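Local coordinates for ThiJ/pfpI family protein (Bacillus anthracis, PDB 3EFE), which is a ThiJ/PfpI family protein of the DJ-1 superfamily that may act as a chaperone or as an enzyme on small molecules or proteins, at the interface of chains A and B. Coordinates in Å, arbitrary orientation; residue numbers count along the deposited sequence, not the author numbering. Chains: chain A/B, ThiJ/pfpI family protein.

Contact 1: the interface of chains A and B. Residues chain A 23, 169, 195, 198; chain B 19, 23, 167-169.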
ATOM      1  N   TYR A  23       3.691   1.237  -2.846  1.00 33.26           N
ATOM      2  CA  TYR A  23       4.463   2.326  -3.392  1.00 33.07           C
ATOM      3  C   TYR A  23       5.260   1.913  -4.621  1.00 33.82           C
ATOM      4  O   TYR A  23       5.269   2.629  -5.609  1.00 35.94           O
ATOM      5  CB  TYR A  23       5.451   2.847  -2.389  1.00 33.20           C
ATOM      6  CG  TYR A  23       4.932   3.540  -1.172  1.00 32.07           C
ATOM      7  CD1 TYR A  23       4.572   4.882  -1.200  1.00 30.83           C
ATOM      8  CD2 TYR A  23       4.944   2.877   0.066  1.00 30.97           C
ATOM      9  CE1 TYR A  23       4.190   5.526  -0.000  1.00 33.25           C
ATOM     10  CE2 TYR A  23       4.524   3.469   1.227  1.00 31.28           C
ATOM     11  CZ  TYR A  23       4.177   4.791   1.204  1.00 34.51           C
ATOM     12  OH  TYR A  23       3.778   5.335   2.395  1.00 35.70           O
ATOM     13  N   PRO A 169       8.128  -0.412   3.750  1.00 33.53           N
ATOM     14  CA  PRO A 169       7.858  -0.375   2.300  1.00 34.82           C
ATOM     15  C   PRO A 169       8.485   0.761   1.473  1.00 35.01           C
ATOM     16  O   PRO A 169       8.645   0.603   0.280  1.00 35.99           O
ATOM     17  CB  PRO A 169       6.347  -0.238   2.232  1.00 34.57           C
ATOM     18  CG  PRO A 169       5.957   0.257   3.540  1.00 35.77           C
ATOM     19  CD  PRO A 169       6.909  -0.266   4.516  1.00 34.09           C
ATOM     20  N   ASN A 195       8.141  11.314   1.022  1.00 39.48           N
ATOM     21  CA  ASN A 195       7.260  10.313   1.603  1.00 40.33           C
ATOM     22  C   ASN A 195       7.486  10.090   3.099  1.00 40.75           C
ATOM     23  O   ASN A 195       6.525   9.954   3.827  1.00 40.47           O
ATOM     24  CB  ASN A 195       7.324   8.993   0.776  1.00 40.58           C
ATOM     25  CG  ASN A 195       6.499   9.064  -0.479  1.00 41.57           C
ATOM     26  OD1 ASN A 195       5.291   8.847  -0.459  1.00 43.15           O
ATOM     27  ND2 ASN A 195       7.139   9.414  -1.585  1.00 46.85           N
ATOM     28  N   HIS A 198       7.100  14.260   4.700  1.00 45.20           N
ATOM     29  CA  HIS A 198       5.915  15.047   4.364  1.00 45.22           C
ATOM     30  C   HIS A 198       6.211  16.516   4.126  1.00 45.16           C
ATOM     31  O   HIS A 198       5.259  17.291   3.949  1.00 46.57           O
ATOM     32  CB  HIS A 198       4.837  14.903   5.452  1.00 44.57           C
ATOM     33  CG  HIS A 198       4.364  13.492   5.662  1.00 45.49           C
ATOM     34  ND1 HIS A 198       3.616  12.808   4.723  1.00 45.85           N
ATOM     35  CD2 HIS A 198       4.520  12.639   6.704  1.00 46.22           C
ATOM     36  CE1 HIS A 198       3.301  11.609   5.183  1.00 43.57           C
ATOM     37  NE2 HIS A 198       3.857  11.471   6.373  1.00 47.56           N
TER
ATOM     38  N   TRP B  19      -0.737   2.736  -2.805  1.00 33.32           N
ATOM     39  CA  TRP B  19      -0.015   2.971  -1.582  1.00 33.33           C
ATOM     40  C   TRP B  19      -0.927   3.645  -0.578  1.00 33.09           C
ATOM     41  O   TRP B  19      -0.603   3.689   0.583  1.00 32.67           O
ATOM     42  CB  TRP B  19       1.264   3.740  -1.828  1.00 33.22           C
ATOM     43  CG  TRP B  19       1.049   5.108  -2.131  1.00 34.12           C
ATOM     44  CD1 TRP B  19       1.008   6.129  -1.248  1.00 32.47           C
ATOM     45  CD2 TRP B  19       0.793   5.661  -3.410  1.00 35.26           C
ATOM     46  NE1 TRP B  19       0.759   7.252  -1.873  1.00 32.06           N
ATOM     47  CE2 TRP B  19       0.594   7.014  -3.212  1.00 32.58           C
ATOM     48  CE3 TRP B  19       0.635   5.116  -4.703  1.00 35.25           C
ATOM     49  CZ2 TRP B  19       0.308   7.892  -4.252  1.00 33.64           C
ATOM     50  CZ3 TRP B  19       0.386   5.966  -5.732  1.00 35.02           C
ATOM     51  CH2 TRP B  19       0.196   7.350  -5.505  1.00 35.74           C
ATOM     52  N   TYR B  23      -2.237  -0.094   4.080  1.00 31.98           N
ATOM     53  CA  TYR B  23      -2.225  -0.154   5.533  1.00 31.38           C
ATOM     54  C   TYR B  23      -3.626  -0.269   6.123  1.00 31.53           C
ATOM     55  O   TYR B  23      -3.913  -1.156   6.963  1.00 32.54           O
ATOM     56  CB  TYR B  23      -1.594   1.122   6.080  1.00 31.23           C
ATOM     57  CG  TYR B  23      -0.061   1.340   5.890  1.00 31.63           C
ATOM     58  CD1 TYR B  23       0.852   0.469   6.442  1.00 29.59           C
ATOM     59  CD2 TYR B  23       0.432   2.463   5.212  1.00 30.57           C
ATOM     60  CE1 TYR B  23       2.177   0.678   6.331  1.00 30.47           C
ATOM     61  CE2 TYR B  23       1.805   2.675   5.051  1.00 28.45           C
ATOM     62  CZ  TYR B  23       2.662   1.778   5.630  1.00 34.67           C
ATOM     63  OH  TYR B  23       4.018   1.934   5.533  1.00 34.80           O
ATOM     64  N   ILE B 167       0.555  11.557   0.409  1.00 32.22           N
ATOM     65  CA  ILE B 167       1.839  11.138   0.962  1.00 33.55           C
ATOM     66  C   ILE B 167       1.762  10.615   2.395  1.00 33.85           C
ATOM     67  O   ILE B 167       2.755  10.174   2.934  1.00 36.63           O
ATOM     68  CB  ILE B 167       2.952  12.208   0.844  1.00 33.82           C
ATOM     69  CG1 ILE B 167       2.641  13.424   1.738  1.00 35.98           C
ATOM     70  CG2 ILE B 167       3.122  12.628  -0.657  1.00 31.74           C
ATOM     71  CD1 ILE B 167       3.386  14.647   1.300  1.00 31.95           C
ATOM     72  N   ALA B 168       0.586  10.631   2.994  1.00 33.54           N
ATOM     73  CA  ALA B 168       0.410  10.314   4.408  1.00 34.19           C
ATOM     74  C   ALA B 168      -0.567   9.129   4.619  1.00 34.59           C
ATOM     75  O   ALA B 168      -1.537   9.243   5.385  1.00 34.85           O
ATOM     76  CB  ALA B 168      -0.110  11.586   5.141  1.00 32.02           C
ATOM     77  N   PRO B 169      -0.293   7.953   3.986  1.00 35.37           N
ATOM     78  CA  PRO B 169      -1.186   6.796   4.225  1.00 33.84           C
ATOM     79  C   PRO B 169      -1.226   6.188   5.648  1.00 34.07           C
ATOM     80  O   PRO B 169      -2.263   5.616   6.048  1.00 33.34           O
ATOM     81  CB  PRO B 169      -0.720   5.774   3.198  1.00 33.94           C
ATOM     82  CG  PRO B 169       0.591   6.232   2.702  1.00 34.58           C
ATOM     83  CD  PRO B 169       0.799   7.635   3.044  1.00 35.19           C
TER
HETATM   84  O   HOH W   1       4.117   8.228   1.921  1.00 32.17           O

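Contact 2: the interface of chains A and B. Residues chain A 18-19, 23; chain B 22-23, 26.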
ATOM      1  N   ASP A  18      -0.856  -5.823   1.508  1.00 32.72           N
ATOM      2  CA  ASP A  18      -1.114  -4.706   0.570  1.00 32.30           C
ATOM      3  C   ASP A  18      -0.159  -3.508   0.644  1.00 31.43           C
ATOM      4  O   ASP A  18       0.228  -2.890  -0.352  1.00 30.36           O
ATOM      5  CB  ASP A  18      -2.550  -4.224   0.807  1.00 32.21           C
ATOM      6  CG  ASP A  18      -3.555  -5.322   0.640  1.00 32.89           C
ATOM      7  OD1 ASP A  18      -4.324  -5.298  -0.346  1.00 37.02           O
ATOM      8  OD2 ASP A  18      -3.562  -6.219   1.482  1.00 31.51           O
ATOM      9  N   TRP A  19       0.219  -3.171   1.854  1.00 31.21           N
ATOM     10  CA  TRP A  19       1.019  -1.968   2.063  1.00 31.93           C
ATOM     11  C   TRP A  19       2.515  -2.119   1.663  1.00 31.89           C
ATOM     12  O   TRP A  19       3.276  -1.161   1.671  1.00 31.04           O
ATOM     13  CB  TRP A  19       0.911  -1.632   3.554  1.00 32.48           C
ATOM     14  CG  TRP A  19       1.663  -2.535   4.418  1.00 30.74           C
ATOM     15  CD1 TRP A  19       2.983  -2.415   4.752  1.00 31.72           C
ATOM     16  CD2 TRP A  19       1.187  -3.699   5.069  1.00 30.80           C
ATOM     17  NE1 TRP A  19       3.351  -3.435   5.573  1.00 32.06           N
ATOM     18  CE2 TRP A  19       2.268  -4.238   5.794  1.00 32.13           C
ATOM     19  CE3 TRP A  19      -0.065  -4.328   5.155  1.00 32.62           C
ATOM     20  CZ2 TRP A  19       2.142  -5.382   6.602  1.00 32.09           C
ATOM     21  CZ3 TRP A  19      -0.185  -5.443   5.940  1.00 32.73           C
ATOM     22  CH2 TRP A  19       0.920  -5.984   6.637  1.00 31.82           C
ATOM     23  N   TYR A  23       3.691   1.237  -2.846  1.00 33.26           N
ATOM     24  CA  TYR A  23       4.463   2.326  -3.392  1.00 33.07           C
ATOM     25  C   TYR A  23       5.260   1.913  -4.621  1.00 33.82           C
ATOM     26  O   TYR A  23       5.269   2.629  -5.609  1.00 35.94           O
ATOM     27  CB  TYR A  23       5.451   2.847  -2.389  1.00 33.20           C
ATOM     28  CG  TYR A  23       4.932   3.540  -1.172  1.00 32.07           C
ATOM     29  CD1 TYR A  23       4.572   4.882  -1.200  1.00 30.83           C
ATOM     30  CD2 TYR A  23       4.944   2.877   0.066  1.00 30.97           C
ATOM     31  CE1 TYR A  23       4.190   5.526  -0.000  1.00 33.25           C
ATOM     32  CE2 TYR A  23       4.524   3.469   1.227  1.00 31.28           C
ATOM     33  CZ  TYR A  23       4.177   4.791   1.204  1.00 34.51           C
ATOM     34  OH  TYR A  23       3.778   5.335   2.395  1.00 35.70           O
TER
ATOM     35  N   GLY B  22      -3.452   0.725   1.483  1.00 32.57           N
ATOM     36  CA  GLY B  22      -2.920  -0.593   1.812  1.00 32.44           C
ATOM     37  C   GLY B  22      -2.820  -0.981   3.285  1.00 31.93           C
ATOM     38  O   GLY B  22      -3.189  -2.066   3.657  1.00 32.48           O
ATOM     39  N   TYR B  23      -2.237  -0.094   4.080  1.00 31.98           N
ATOM     40  CA  TYR B  23      -2.225  -0.154   5.533  1.00 31.38           C
ATOM     41  C   TYR B  23      -3.626  -0.269   6.123  1.00 31.53           C
ATOM     42  O   TYR B  23      -3.913  -1.156   6.963  1.00 32.54           O
ATOM     43  CB  TYR B  23      -1.594   1.122   6.080  1.00 31.23           C
ATOM     44  CG  TYR B  23      -0.061   1.340   5.890  1.00 31.63           C
ATOM     45  CD1 TYR B  23       0.852   0.469   6.442  1.00 29.59           C
ATOM     46  CD2 TYR B  23       0.432   2.463   5.212  1.00 30.57           C
ATOM     47  CE1 TYR B  23       2.177   0.678   6.331  1.00 30.47           C
ATOM     48  CE2 TYR B  23       1.805   2.675   5.051  1.00 28.45           C
ATOM     49  CZ  TYR B  23       2.662   1.778   5.630  1.00 34.67           C
ATOM     50  OH  TYR B  23       4.018   1.934   5.533  1.00 34.80           O
ATOM     51  N   ALA B  26      -5.686  -3.654   5.108  1.00 31.59           N
ATOM     52  CA  ALA B  26      -5.032  -4.841   5.610  1.00 29.91           C
ATOM     53  C   ALA B  26      -5.273  -4.990   7.093  1.00 29.61           C
ATOM     54  O   ALA B  26      -5.471  -6.076   7.637  1.00 31.82           O
ATOM     55  CB  ALA B  26      -3.529  -4.747   5.268  1.00 28.54           C
TER

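Contact 1: the interface of chains A and B
Helix 22-30 of chain A, through A:Tyr23, meets helix 18-30 of chain B at B:Trp19 and the start of helix 169-179 at B:Pro169, while the end of helix 185-197 and the following loop of chain A, carrying A:Asn195 and A:His198, lie against the B:Ile167-B:Ala168 loop. The phenol of A:Tyr23 takes B:Trp19 on one face: the tryptophan methylene CB sits 3.8 Å from the ring centroid, shifted toward the rim, and the two side chains cross at about a right angle. With CG between backbone N and carbonyl carbon (chi1 73°), the indole carries its pyrrole side out over the rim of the same face, CD1 3.5 Å from A:Tyr23 CE1 and the two rings nearly parallel. At the far end of the phenol, A:Tyr23 OH abuts CG of the B:Pro169 ring at 3.3 Å; B:Tyr23 approaches A:Pro169 in the same way. A water joins the halves of the patch. It lies 3.0 Å from A:Tyr23 OH, 2.7 Å from A:Asn195 OD1 and 2.6 Å from B:Ile167 O, linking two side chains of one subunit to a backbone carbonyl of the other. Outward, the A:His198 imidazole turns its edge to the B:Ile167 peptide, whose carbonyl carbon lies in the ring plane, and sets CE1 3.4 Å from B:Ala168 CB. The patch illustrates how aromatic packing and a shared water can join two subunits across a two-fold interface, and it probably helps hold a dimer together.

Contact 2: the interface of chains A and B
A:Trp19 packed on B:Tyr23 forms the apolar centre: the tryptophan methylene CB rests over one face of the phenol, 3.9 Å from the ring centroid and offset toward the rim. The two side chains cross at about a right angle, and the pyrrole carbon A:Trp19 CD1 comes within 3.6 Å of B:Tyr23 CE1. B:Tyr23 presents that face with CG anti to its own carbonyl carbon (chi1 -71°), beside the backbone N. A:Trp19 CB also lies 3.5 Å from B:Tyr23 N, so the methylene touches backbone and ring together. At the far edge of the indole, the six-membered part meets the methyl of B:Ala26, which lies in the ring plane with CB 3.5 Å from A:Trp19 CZ3. This small side chain on helix 18-30 of chain B probably allows a large flat group to lie close to the helix surface. B:Gly22, lacking a side chain, probably allows the loop of chain A before helix 22-30 to approach the same helix backbone: A:Asp18 sets its CB 3.8 Å from B:Gly22 CA. Along the margin the hydroxyl oxygen of A:Tyr23 lies beside the B:Tyr23 ring, 4.2 Å from CE2, a loose contact. The polar rim is reached at the A:Asp18 carboxylate and the B:Gly22 carbonyl, where A:Asp18 CB is 3.6 Å from B:Gly22 O and the carboxylate oxygen OD2 is 4.1 Å from B:Ala26 CB.

The C-alpha centres of contact 1 and contact 2 are about 9 Å apart, and the two contacts share A:Tyr23 and B:Tyr23, so they form neighbouring stretches of one continuous interface. Its two-fold symmetry makes the tryptophan-tyrosine packing of contact 1 recur in contact 2 with the chains exchanged, and each tyrosine packs its ring against the partner's tryptophan and its hydroxyl against the partner's proline. Contact 1 adds a water-mediated link and the loop ahead of helix 169-179, whereas contact 2 extends the packing along helix 18-30 of chain B. Such an arrangement would suit a stable homodimer, although the crystal alone does not prove one.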